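ADP-ribosylglycohydrolase (Thermus thermophilus, PDB 2YZV) is an all-helical protein of the ADP-ribosylglycohydrolase family that holds two magnesium ions. Local coordinates at residues R162-A167 and G219-T224; T168-W173 and E191-A196; G208-A213 and A227-F232; D117-D122 and A151-R156. One frame throughout, in Å; residues are numbered along the deposited sequence.

Contact 1 of 4, residues R162-A167 and G219-T224; sequences REALEA and GYAPGT
E163, A221 and Y220 carry most of the contact between the first turn of helix 162-179 and the start of helix 221-234. The side chain of E163 leaves the backbone in the crowded position, with CG between the backbone N and the carbonyl carbon (chi1 58°), and then bends at chi2. This bend brings the carboxylate to the rim of the Y220 ring, where OH of Y220 donates to OE2 of E163 over 2.7 Å. The acceptor uses its anti lone pair and lies in the ring plane, while the carboxylate itself stands nearly perpendicular to the ring, at 84°. Y220 is the N-cap residue of its helix; with CG anti to the backbone N, the ring lies against P222, whose CD sits over its centre. Beside the hydrogen bond, CG of P222 packs against CB of E163 at 3.6 Å. A221 points its methyl group at the other helix, with CB 3.8 Å from CA of A164 and 4.1 Å from CB of A167, so that small residues let the backbones come close. Helix 147-156 packs on L165, helix 200-209 meets E166 and Y220, and T224 touches helix 252-267.

Contact 2 of 4, residues T168-W173 and E191-A196; sequences TEVLAW and EPFRGA
Apolar and aromatic packing joins the middle of helix 162-179 to the 3-10 turn at 191-193. Two CH-pi contacts are the most sharply defined. CG2 of V170 stands almost on the normal of the F193 ring, 3.8 Å from its centroid, above the middle of one face. CG of P192 lies over one face of W173, 3.7 Å from the centroid of the five-membered ring and displaced toward the rim, closest to CE2 and NE1; the proline and the indole meet tip to tip. The aromatic pair is an offset edge-to-face stack: F193 turns its edge to the face of W173, with the planes at 86° and the centroids of the F193 ring and the W173 five-membered ring 5.3 Å apart. W173 CG is anti to the backbone N (chi1 180°), which carries the indole out from the helix toward P192. Plain van der Waals contact completes the packing, with CB of W173 3.7 Å from CE2 of F193, at the edge of the phenyl ring. L190 also touches V170 and W173, V206 of helix 200-209 backs F193, and helix 147-156 lies against T168 and A172.

Contact 3 of 4, residues G208-A213 and A227-F232; sequences GGFWEA and AALWAF
W230 sets its CG anti to the backbone N (chi1 164°), which swings the indole off helix 221-234 so that A213 packs on one of its faces, whereas F210 takes the crowded position with CG between its backbone N and carbonyl carbon (chi1 63°), and its ring lies beside W211 with CE1 over the centre of the W211 ring. The CA of A213 is 3.5 Å from the centroid of the W230 five-membered ring in a CH-pi contact, and its CB 3.4 Å from NE1 of W230. At the indole edge, in the ring plane, come the carbonyl oxygens of F210 and W211. The first of these approaches the base of the side chain, with O of F210 3.1 Å from CB of W230. A water bridges the two segments: it donates to O of W211 and accepts from NE1 of W230 at 3.2 Å, giving the indole N-H a partner. The loop that makes these contacts leaves helix 200-209 through a Schellman motif, in which G208 is the C-prime residue with positive phi, and continues as a type I turn from G209 to E212. CB of F210 is directed toward helix 221-234 and meets CB of L229 at 3.7 Å as the two side chains cross obliquely. L188 of helix 184-189 touches F210, W211 and L229, while the loop residues P214 and L248, and L244 of helix 238-246, touch W230.

Contact 4 of 4, residues D117-D122 and A151-R156; sequences DPYAGD and ARRAAR
The irregular chain at 117-122 passes R156 of helix 147-156 with Y119 as the centre of an inverse gamma turn, and N of G121 donates to O of R156 in a hydrogen bond of 3.0 Å that lies in the carbonyl plane. Water 3 donates to that same O of R156 and to O of G121, so the carbonyl is gripped twice. Y119 has the largest share of the buried surface, followed by R156. Two arginines meet the tyrosine differently: R156 over one face, R153 at the hydroxyl. R156, bent at chi3, lays its guanidinium over the ring, with the planes 19° apart and CZ 4.2 Å from the centroid of the Y119 ring: a stacked cation-pi pair. Water 2 ties this guanidinium down, accepting from NH2 of R156 and donating to O of Y119. R153, likewise bent at chi3, comes instead to the tip of the tyrosine. Its NE donates to OH of Y119 over 2.9 Å at a nearly straight 164°, with the oxygen in the guanidinium plane, and NH2 adds a weak second bond. The carbonyl O of R153 lies at the ring edge. Next to the tyrosine, P76 of helix 76-89 packs on P118 and Y119. D117 OD1 accepts from N of Y119, closing an Asx turn that, with the inverse gamma turn, shapes this surface loop in an otherwise helical fold.

Overall arrangement
Helix 162-179 is shared by contacts 1 and 2, whose centres are 12 Å apart, and helix 221-234 by contacts 1 and 3, at 14 Å. Contact 1 is thus the buried junction from which the other two continue along their helices. Contact 4 touches this system through helix 147-156: L165 of contact 1 packs on R152, A155 and R156, and E169 of contact 2 forms a salt bridge to R152, OE2 to NE 2.7 Å. Contacts 3 and 4 lie farthest apart, about 27 Å between centres. The Y220 side chain lies about 12 Å from a bound magnesium ion, and the closer tie is T224, which touches T254, one of the metal ligands with T56, D58, D251 and D253.

Contact 1 of 4, residues R162-A167 and G219-T224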
loop_
_atom_site.group_PDB
_atom_site.type_symbol
_atom_site.label_atom_id
_atom_site.label_comp_id
_atom_site.label_asym_id
_atom_site.label_seq_id
_atom_site.Cartn_x
_atom_site.Cartn_y
_atom_site.Cartn_z
ATOM N N ARG A 162 -17.020 4.085 4.238
ATOM C CA ARG A 162 -17.171 2.650 4.435
ATOM C C ARG A 162 -16.310 1.803 3.505
ATOM O O ARG A 162 -15.618 0.889 3.957
ATOM C CB ARG A 162 -18.631 2.232 4.249
ATOM C CG ARG A 162 -18.839 0.736 4.404
ATOM C CD ARG A 162 -20.232 0.297 3.992
ATOM N NE ARG A 162 -20.416 -1.128 4.246
ATOM C CZ ARG A 162 -21.485 -1.825 3.883
ATOM N NH1 ARG A 162 -22.484 -1.234 3.239
ATOM N NH2 ARG A 162 -21.557 -3.118 4.171
ATOM N N GLU A 163 -16.358 2.099 2.210
ATOM C CA GLU A 163 -15.599 1.311 1.247
ATOM C C GLU A 163 -14.091 1.418 1.404
ATOM O O GLU A 163 -13.371 0.489 1.048
ATOM C CB GLU A 163 -16.002 1.663 -0.196
ATOM C CG GLU A 163 -15.821 3.120 -0.588
ATOM C CD GLU A 163 -17.081 3.943 -0.386
ATOM O OE1 GLU A 163 -17.562 4.026 0.763
ATOM O OE2 GLU A 163 -17.590 4.510 -1.381
ATOM N N ALA A 164 -13.607 2.540 1.928
ATOM C CA ALA A 164 -12.171 2.699 2.131
ATOM C C ALA A 164 -11.751 1.869 3.339
ATOM O O ALA A 164 -10.711 1.213 3.323
ATOM C CB ALA A 164 -11.817 4.162 2.348
ATOM N N LEU A 165 -12.565 1.898 4.389
ATOM C CA LEU A 165 -12.259 1.119 5.580
ATOM C C LEU A 165 -12.259 -0.373 5.241
ATOM O O LEU A 165 -11.346 -1.102 5.622
ATOM C CB LEU A 165 -13.284 1.412 6.683
ATOM C CG LEU A 165 -13.363 2.886 7.088
ATOM C CD1 LEU A 165 -14.279 3.037 8.292
ATOM C CD2 LEU A 165 -11.975 3.418 7.421
ATOM N N GLU A 166 -13.274 -0.821 4.506
ATOM C CA GLU A 166 -13.366 -2.233 4.144
ATOM C C GLU A 166 -12.259 -2.658 3.180
ATOM O O GLU A 166 -11.748 -3.772 3.271
ATOM C CB GLU A 166 -14.734 -2.534 3.528
ATOM C CG GLU A 166 -15.895 -2.277 4.472
ATOM C CD GLU A 166 -17.238 -2.528 3.822
ATOM O OE1 GLU A 166 -17.327 -2.394 2.586
ATOM O OE2 GLU A 166 -18.202 -2.847 4.550
ATOM N N ALA A 167 -11.896 -1.781 2.249
ATOM C CA ALA A 167 -10.837 -2.109 1.297
ATOM C C ALA A 167 -9.527 -2.304 2.055
ATOM O O ALA A 167 -8.705 -3.145 1.689
ATOM C CB ALA A 167 -10.687 -0.994 0.268
ATOM N N GLY A 219 -8.319 6.355 -8.134
ATOM C CA GLY A 219 -7.936 6.934 -6.858
ATOM C C GLY A 219 -8.910 6.446 -5.794
ATOM O O GLY A 219 -8.629 6.503 -4.601
ATOM N N TYR A 220 -10.061 5.956 -6.247
ATOM C CA TYR A 220 -11.117 5.433 -5.377
ATOM C C TYR A 220 -10.606 4.114 -4.787
ATOM O O TYR A 220 -10.197 3.231 -5.528
ATOM C CB TYR A 220 -12.373 5.218 -6.232
ATOM C CG TYR A 220 -13.599 4.694 -5.526
ATOM C CD1 TYR A 220 -14.105 5.324 -4.390
ATOM C CD2 TYR A 220 -14.298 3.603 -6.041
ATOM C CE1 TYR A 220 -15.282 4.885 -3.785
ATOM C CE2 TYR A 220 -15.474 3.155 -5.449
ATOM C CZ TYR A 220 -15.960 3.801 -4.322
ATOM O OH TYR A 220 -17.123 3.360 -3.738
ATOM N N ALA A 221 -10.637 3.984 -3.459
ATOM C CA ALA A 221 -10.120 2.783 -2.791
ATOM C C ALA A 221 -10.490 1.434 -3.408
ATOM O O ALA A 221 -9.610 0.622 -3.685
ATOM C CB ALA A 221 -10.497 2.800 -1.303
ATOM N N PRO A 222 -11.788 1.162 -3.614
ATOM C CA PRO A 222 -12.138 -0.133 -4.209
ATOM C C PRO A 222 -11.500 -0.319 -5.585
ATOM O O PRO A 222 -11.047 -1.414 -5.927
ATOM C CB PRO A 222 -13.662 -0.078 -4.285
ATOM C CG PRO A 222 -14.025 0.790 -3.114
ATOM C CD PRO A 222 -12.998 1.895 -3.198
ATOM N N GLY A 223 -11.470 0.756 -6.369
ATOM C CA GLY A 223 -10.890 0.687 -7.701
ATOM C C GLY A 223 -9.385 0.497 -7.677
ATOM O O GLY A 223 -8.821 -0.187 -8.538
ATOM N N THR A 224 -8.724 1.104 -6.697
ATOM C CA THR A 224 -7.276 0.974 -6.580
ATOM C C THR A 224 -6.946 -0.468 -6.221
ATOM O O THR A 224 -6.030 -1.070 -6.785
ATOM C CB THR A 224 -6.725 1.904 -5.489
ATOM O OG1 THR A 224 -7.102 3.254 -5.791
ATOM C CG2 THR A 224 -5.208 1.803 -5.415
#

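Contact 2 of 4, residues T168-W173 and E191-A196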
loop_
_atom_site.group_PDB
_atom_site.type_symbol
_atom_site.label_atom_id
_atom_site.label_comp_id
_atom_site.label_asym_id
_atom_site.label_seq_id
_atom_site.Cartn_x
_atom_site.Cartn_y
_atom_site.Cartn_z
ATOM N N THR A 168 -9.341 -1.525 3.116
ATOM C CA THR A 168 -8.135 -1.625 3.924
ATOM C C THR A 168 -8.114 -2.969 4.646
ATOM O O THR A 168 -7.067 -3.613 4.747
ATOM C CB THR A 168 -8.055 -0.470 4.946
ATOM O OG1 THR A 168 -8.093 0.780 4.246
ATOM C CG2 THR A 168 -6.753 -0.555 5.748
ATOM N N GLU A 169 -9.271 -3.398 5.139
ATOM C CA GLU A 169 -9.358 -4.680 5.829
ATOM C C GLU A 169 -9.041 -5.817 4.862
ATOM O O GLU A 169 -8.352 -6.776 5.222
ATOM C CB GLU A 169 -10.752 -4.870 6.430
ATOM C CG GLU A 169 -11.113 -3.811 7.460
ATOM C CD GLU A 169 -12.514 -3.982 8.008
ATOM O OE1 GLU A 169 -13.418 -4.340 7.222
ATOM O OE2 GLU A 169 -12.716 -3.750 9.218
ATOM N N VAL A 170 -9.540 -5.707 3.634
ATOM C CA VAL A 170 -9.290 -6.725 2.622
ATOM C C VAL A 170 -7.794 -6.777 2.301
ATOM O O VAL A 170 -7.219 -7.859 2.197
ATOM C CB VAL A 170 -10.110 -6.461 1.326
ATOM C CG1 VAL A 170 -9.699 -7.441 0.234
ATOM C CG2 VAL A 170 -11.605 -6.620 1.617
ATOM N N LEU A 171 -7.149 -5.618 2.165
ATOM C CA LEU A 171 -5.718 -5.618 1.874
ATOM C C LEU A 171 -4.928 -6.169 3.064
ATOM O O LEU A 171 -3.922 -6.846 2.881
ATOM C CB LEU A 171 -5.227 -4.208 1.513
ATOM C CG LEU A 171 -3.754 -4.114 1.083
ATOM C CD1 LEU A 171 -3.514 -4.972 -0.152
ATOM C CD2 LEU A 171 -3.400 -2.664 0.782
ATOM N N ALA A 172 -5.383 -5.888 4.280
ATOM C CA ALA A 172 -4.693 -6.397 5.459
ATOM C C ALA A 172 -4.722 -7.923 5.413
ATOM O O ALA A 172 -3.714 -8.581 5.675
ATOM C CB ALA A 172 -5.366 -5.884 6.730
ATOM N N TRP A 173 -5.878 -8.481 5.065
ATOM C CA TRP A 173 -6.023 -9.932 4.977
ATOM C C TRP A 173 -5.099 -10.475 3.888
ATOM O O TRP A 173 -4.381 -11.452 4.099
ATOM C CB TRP A 173 -7.471 -10.304 4.648
ATOM C CG TRP A 173 -7.686 -11.787 4.544
ATOM C CD1 TRP A 173 -7.894 -12.657 5.577
ATOM C CD2 TRP A 173 -7.657 -12.580 3.350
ATOM N NE1 TRP A 173 -7.997 -13.943 5.101
ATOM C CE2 TRP A 173 -7.856 -13.926 3.738
ATOM C CE3 TRP A 173 -7.483 -12.287 1.989
ATOM C CZ2 TRP A 173 -7.884 -14.976 2.817
ATOM C CZ3 TRP A 173 -7.512 -13.335 1.069
ATOM C CH2 TRP A 173 -7.712 -14.665 1.493
ATOM N N GLU A 191 -11.830 -15.777 -0.227
ATOM C CA GLU A 191 -12.879 -16.569 0.409
ATOM C C GLU A 191 -13.599 -15.982 1.631
ATOM O O GLU A 191 -14.826 -15.987 1.684
ATOM C CB GLU A 191 -12.332 -17.959 0.748
ATOM C CG GLU A 191 -13.397 -18.958 1.161
ATOM C CD GLU A 191 -12.871 -20.377 1.199
ATOM O OE1 GLU A 191 -11.914 -20.640 1.960
ATOM O OE2 GLU A 191 -13.414 -21.230 0.464
ATOM N N PRO A 192 -12.859 -15.467 2.623
ATOM C CA PRO A 192 -13.545 -14.909 3.795
ATOM C C PRO A 192 -14.424 -13.686 3.531
ATOM O O PRO A 192 -15.224 -13.293 4.382
ATOM C CB PRO A 192 -12.397 -14.608 4.757
ATOM C CG PRO A 192 -11.260 -14.311 3.837
ATOM C CD PRO A 192 -11.397 -15.384 2.783
ATOM N N PHE A 193 -14.284 -13.090 2.354
ATOM C CA PHE A 193 -15.064 -11.909 2.007
ATOM C C PHE A 193 -16.221 -12.221 1.063
ATOM O O PHE A 193 -17.059 -11.358 0.786
ATOM C CB PHE A 193 -14.140 -10.853 1.397
ATOM C CG PHE A 193 -13.076 -10.385 2.339
ATOM C CD1 PHE A 193 -13.394 -9.532 3.393
ATOM C CD2 PHE A 193 -11.768 -10.836 2.210
ATOM C CE1 PHE A 193 -12.420 -9.137 4.310
ATOM C CE2 PHE A 193 -10.787 -10.450 3.123
ATOM C CZ PHE A 193 -11.112 -9.600 4.173
ATOM N N ARG A 194 -16.271 -13.459 0.578
ATOM C CA ARG A 194 -17.338 -13.874 -0.323
ATOM C C ARG A 194 -18.640 -13.955 0.470
ATOM O O ARG A 194 -18.726 -14.669 1.470
ATOM C CB ARG A 194 -17.013 -15.237 -0.948
ATOM C CG ARG A 194 -15.622 -15.321 -1.578
ATOM C CD ARG A 194 -15.374 -14.200 -2.582
ATOM N NE ARG A 194 -16.113 -14.382 -3.828
ATOM C CZ ARG A 194 -15.790 -15.266 -4.768
ATOM N NH1 ARG A 194 -14.735 -16.056 -4.610
ATOM N NH2 ARG A 194 -16.523 -15.360 -5.869
ATOM N N GLY A 195 -19.645 -13.208 0.022
ATOM C CA GLY A 195 -20.927 -13.204 0.704
ATOM C C GLY A 195 -20.961 -12.282 1.910
ATOM O O GLY A 195 -21.983 -12.178 2.588
ATOM N N ALA A 196 -19.846 -11.609 2.181
ATOM C CA ALA A 196 -19.771 -10.697 3.320
ATOM C C ALA A 196 -20.533 -9.406 3.039
ATOM O O ALA A 196 -20.693 -9.008 1.885
ATOM C CB ALA A 196 -18.313 -10.381 3.645
#

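Contact 3 of 4, residues G208-A213 and A227-F232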
loop_
_atom_site.group_PDB
_atom_site.type_symbol
_atom_site.label_atom_id
_atom_site.label_comp_id
_atom_site.label_asym_id
_atom_site.label_seq_id
_atom_site.Cartn_x
_atom_site.Cartn_y
_atom_site.Cartn_z
ATOM N N GLY A 208 -14.948 -10.808 -8.283
ATOM C CA GLY A 208 -14.350 -10.970 -9.599
ATOM C C GLY A 208 -14.213 -9.750 -10.491
ATOM O O GLY A 208 -13.823 -9.872 -11.653
ATOM N N GLY A 209 -14.527 -8.572 -9.965
ATOM C CA GLY A 209 -14.409 -7.375 -10.776
ATOM C C GLY A 209 -12.986 -7.118 -11.242
ATOM O O GLY A 209 -12.763 -6.536 -12.303
ATOM N N PHE A 210 -12.016 -7.577 -10.460
ATOM C CA PHE A 210 -10.607 -7.369 -10.775
ATOM C C PHE A 210 -10.048 -8.182 -11.947
ATOM O O PHE A 210 -8.934 -7.923 -12.401
ATOM C CB PHE A 210 -9.761 -7.633 -9.522
ATOM C CG PHE A 210 -9.845 -9.049 -9.023
ATOM C CD1 PHE A 210 -9.060 -10.049 -9.593
ATOM C CD2 PHE A 210 -10.729 -9.389 -8.000
ATOM C CE1 PHE A 210 -9.151 -11.372 -9.151
ATOM C CE2 PHE A 210 -10.832 -10.711 -7.548
ATOM C CZ PHE A 210 -10.038 -11.705 -8.128
ATOM N N TRP A 211 -10.802 -9.161 -12.441
ATOM C CA TRP A 211 -10.304 -9.969 -13.555
ATOM C C TRP A 211 -10.232 -9.153 -14.849
ATOM O O TRP A 211 -9.518 -9.521 -15.789
ATOM C CB TRP A 211 -11.192 -11.205 -13.771
ATOM C CG TRP A 211 -11.205 -12.192 -12.619
ATOM C CD1 TRP A 211 -12.292 -12.570 -11.882
ATOM C CD2 TRP A 211 -10.100 -12.967 -12.126
ATOM N NE1 TRP A 211 -11.937 -13.534 -10.967
ATOM C CE2 TRP A 211 -10.598 -13.798 -11.095
ATOM C CE3 TRP A 211 -8.739 -13.046 -12.458
ATOM C CZ2 TRP A 211 -9.784 -14.696 -10.392
ATOM C CZ3 TRP A 211 -7.927 -13.945 -11.756
ATOM C CH2 TRP A 211 -8.457 -14.756 -10.735
ATOM N N GLU A 212 -10.968 -8.048 -14.898
ATOM C CA GLU A 212 -10.958 -7.202 -16.085
ATOM C C GLU A 212 -9.956 -6.071 -15.914
ATOM O O GLU A 212 -9.836 -5.500 -14.833
ATOM C CB GLU A 212 -12.343 -6.612 -16.340
ATOM C CG GLU A 212 -12.418 -5.820 -17.629
ATOM C CD GLU A 212 -12.095 -6.674 -18.840
ATOM O OE1 GLU A 212 -12.908 -7.565 -19.165
ATOM O OE2 GLU A 212 -11.028 -6.461 -19.454
ATOM N N ALA A 213 -9.238 -5.749 -16.986
ATOM C CA ALA A 213 -8.249 -4.676 -16.940
ATOM C C ALA A 213 -8.941 -3.331 -16.759
ATOM O O ALA A 213 -9.937 -3.040 -17.423
ATOM C CB ALA A 213 -7.427 -4.666 -18.228
ATOM N N ALA A 227 -7.405 -2.673 -9.232
ATOM C CA ALA A 227 -6.349 -2.517 -10.228
ATOM C C ALA A 227 -5.102 -3.284 -9.807
ATOM O O ALA A 227 -4.424 -3.899 -10.636
ATOM C CB ALA A 227 -6.016 -1.034 -10.415
ATOM N N ALA A 228 -4.797 -3.246 -8.514
ATOM C CA ALA A 228 -3.631 -3.949 -7.999
ATOM C C ALA A 228 -3.854 -5.454 -8.113
ATOM O O ALA A 228 -2.947 -6.196 -8.485
ATOM C CB ALA A 228 -3.384 -3.561 -6.541
ATOM N N LEU A 229 -5.068 -5.900 -7.804
ATOM C CA LEU A 229 -5.386 -7.321 -7.887
ATOM C C LEU A 229 -5.322 -7.808 -9.335
ATOM O O LEU A 229 -4.894 -8.927 -9.599
ATOM C CB LEU A 229 -6.770 -7.596 -7.292
ATOM C CG LEU A 229 -6.840 -7.537 -5.764
ATOM C CD1 LEU A 229 -8.286 -7.664 -5.308
ATOM C CD2 LEU A 229 -5.993 -8.660 -5.167
ATOM N N TRP A 230 -5.751 -6.968 -10.272
ATOM C CA TRP A 230 -5.704 -7.331 -11.683
ATOM C C TRP A 230 -4.252 -7.521 -12.122
ATOM O O TRP A 230 -3.910 -8.510 -12.767
ATOM C CB TRP A 230 -6.351 -6.228 -12.524
ATOM C CG TRP A 230 -6.028 -6.318 -13.977
ATOM C CD1 TRP A 230 -6.573 -7.176 -14.893
ATOM C CD2 TRP A 230 -5.052 -5.544 -14.683
ATOM N NE1 TRP A 230 -5.994 -6.983 -16.125
ATOM C CE2 TRP A 230 -5.056 -5.987 -16.025
ATOM C CE3 TRP A 230 -4.171 -4.518 -14.310
ATOM C CZ2 TRP A 230 -4.210 -5.440 -17.000
ATOM C CZ3 TRP A 230 -3.329 -3.972 -15.280
ATOM C CH2 TRP A 230 -3.358 -4.438 -16.609
ATOM N N ALA A 231 -3.398 -6.566 -11.766
ATOM C CA ALA A 231 -1.988 -6.631 -12.138
ATOM C C ALA A 231 -1.325 -7.851 -11.516
ATOM O O ALA A 231 -0.467 -8.488 -12.127
ATOM C CB ALA A 231 -1.271 -5.354 -11.694
ATOM N N PHE A 232 -1.730 -8.173 -10.291
ATOM C CA PHE A 232 -1.176 -9.325 -9.592
ATOM C C PHE A 232 -1.630 -10.611 -10.286
ATOM O O PHE A 232 -0.843 -11.537 -10.476
ATOM C CB PHE A 232 -1.629 -9.304 -8.124
ATOM C CG PHE A 232 -1.101 -10.449 -7.299
ATOM C CD1 PHE A 232 0.268 -10.686 -7.200
ATOM C CD2 PHE A 232 -1.976 -11.267 -6.591
ATOM C CE1 PHE A 232 0.758 -11.727 -6.402
ATOM C CE2 PHE A 232 -1.499 -12.309 -5.793
ATOM C CZ PHE A 232 -0.127 -12.539 -5.698
HETATM O O HOH W 1 -7.471 -9.171 -17.897
#

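Contact 4 of 4, residues D117-D122 and A151-R156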
loop_
_atom_site.group_PDB
_atom_site.type_symbol
_atom_site.label_atom_id
_atom_site.label_comp_id
_atom_site.label_asym_id
_atom_site.label_seq_id
_atom_site.Cartn_x
_atom_site.Cartn_y
_atom_site.Cartn_z
ATOM N N ASP A 117 -8.752 14.760 17.830
ATOM C CA ASP A 117 -9.340 13.468 17.464
ATOM C C ASP A 117 -8.425 12.775 16.453
ATOM O O ASP A 117 -8.313 13.214 15.313
ATOM C CB ASP A 117 -10.724 13.682 16.842
ATOM C CG ASP A 117 -11.408 12.378 16.456
ATOM O OD1 ASP A 117 -10.831 11.296 16.707
ATOM O OD2 ASP A 117 -12.529 12.441 15.901
ATOM N N PRO A 118 -7.764 11.679 16.857
ATOM C CA PRO A 118 -6.868 10.978 15.930
ATOM C C PRO A 118 -7.575 10.314 14.751
ATOM O O PRO A 118 -6.982 10.153 13.684
ATOM C CB PRO A 118 -6.159 9.975 16.831
ATOM C CG PRO A 118 -7.194 9.660 17.858
ATOM C CD PRO A 118 -7.790 11.015 18.172
ATOM N N TYR A 119 -8.832 9.927 14.941
ATOM C CA TYR A 119 -9.595 9.291 13.868
ATOM C C TYR A 119 -10.344 10.403 13.152
ATOM O O TYR A 119 -11.577 10.462 13.162
ATOM C CB TYR A 119 -10.558 8.266 14.464
ATOM C CG TYR A 119 -9.837 7.169 15.206
ATOM C CD1 TYR A 119 -8.989 6.287 14.534
ATOM C CD2 TYR A 119 -9.982 7.021 16.583
ATOM C CE1 TYR A 119 -8.304 5.283 15.214
ATOM C CE2 TYR A 119 -9.299 6.021 17.274
ATOM C CZ TYR A 119 -8.463 5.158 16.583
ATOM O OH TYR A 119 -7.787 4.170 17.262
ATOM N N ALA A 120 -9.566 11.276 12.518
ATOM C CA ALA A 120 -10.091 12.451 11.836
ATOM C C ALA A 120 -10.642 12.261 10.433
ATOM O O ALA A 120 -11.002 13.235 9.777
ATOM C CB ALA A 120 -9.027 13.534 11.824
ATOM N N GLY A 121 -10.706 11.021 9.963
ATOM C CA GLY A 121 -11.242 10.796 8.634
ATOM C C GLY A 121 -12.738 11.052 8.631
ATOM O O GLY A 121 -13.402 10.865 9.654
ATOM N N ASP A 122 -13.267 11.503 7.500
ATOM C CA ASP A 122 -14.698 11.756 7.390
ATOM C C ASP A 122 -15.293 10.870 6.303
ATOM O O ASP A 122 -14.564 10.202 5.568
ATOM C CB ASP A 122 -14.978 13.238 7.098
ATOM C CG ASP A 122 -14.283 13.735 5.847
ATOM O OD1 ASP A 122 -14.457 13.115 4.779
ATOM O OD2 ASP A 122 -13.571 14.759 5.931
ATOM N N ALA A 151 -6.349 -2.476 11.308
ATOM C CA ALA A 151 -6.245 -1.922 9.957
ATOM C C ALA A 151 -7.343 -0.887 9.733
ATOM O O ALA A 151 -7.104 0.161 9.129
ATOM C CB ALA A 151 -6.348 -3.034 8.914
ATOM N N ARG A 152 -8.547 -1.177 10.216
ATOM C CA ARG A 152 -9.649 -0.235 10.060
ATOM C C ARG A 152 -9.335 1.042 10.830
ATOM O O ARG A 152 -9.564 2.148 10.343
ATOM C CB ARG A 152 -10.963 -0.842 10.563
ATOM C CG ARG A 152 -12.123 0.150 10.596
ATOM C CD ARG A 152 -13.434 -0.542 10.929
ATOM N NE ARG A 152 -13.906 -1.359 9.816
ATOM C CZ ARG A 152 -14.978 -1.080 9.079
ATOM N NH1 ARG A 152 -15.705 -0.000 9.335
ATOM N NH2 ARG A 152 -15.318 -1.876 8.078
ATOM N N ARG A 153 -8.805 0.890 12.041
ATOM C CA ARG A 153 -8.460 2.054 12.846
ATOM C C ARG A 153 -7.350 2.862 12.170
ATOM O O ARG A 153 -7.378 4.094 12.179
ATOM C CB ARG A 153 -8.038 1.609 14.251
ATOM C CG ARG A 153 -9.213 1.117 15.090
ATOM C CD ARG A 153 -8.748 0.391 16.342
ATOM N NE ARG A 153 -7.980 1.247 17.239
ATOM C CZ ARG A 153 -7.256 0.789 18.256
ATOM N NH1 ARG A 153 -7.208 -0.515 18.493
ATOM N NH2 ARG A 153 -6.579 1.629 19.031
ATOM N N ALA A 154 -6.388 2.170 11.568
ATOM C CA ALA A 154 -5.283 2.845 10.884
ATOM C C ALA A 154 -5.798 3.635 9.684
ATOM O O ALA A 154 -5.240 4.674 9.323
ATOM C CB ALA A 154 -4.241 1.821 10.433
ATOM N N ALA A 155 -6.860 3.144 9.061
ATOM C CA ALA A 155 -7.431 3.834 7.915
ATOM C C ALA A 155 -8.234 5.039 8.387
ATOM O O ALA A 155 -8.174 6.110 7.781
ATOM C CB ALA A 155 -8.335 2.886 7.121
ATOM N N ARG A 156 -8.968 4.851 9.481
ATOM C CA ARG A 156 -9.832 5.886 10.041
ATOM C C ARG A 156 -9.143 7.181 10.448
ATOM O O ARG A 156 -9.805 8.206 10.624
ATOM C CB ARG A 156 -10.619 5.321 11.227
ATOM C CG ARG A 156 -11.741 4.373 10.819
ATOM C CD ARG A 156 -12.437 3.806 12.040
ATOM N NE ARG A 156 -12.934 4.876 12.900
ATOM C CZ ARG A 156 -12.734 4.929 14.212
ATOM N NH1 ARG A 156 -12.046 3.971 14.819
ATOM N NH2 ARG A 156 -13.211 5.949 14.915
HETATM O O HOH W 2 -13.652 8.542 13.260
HETATM O O HOH W 3 -12.659 8.260 10.378
#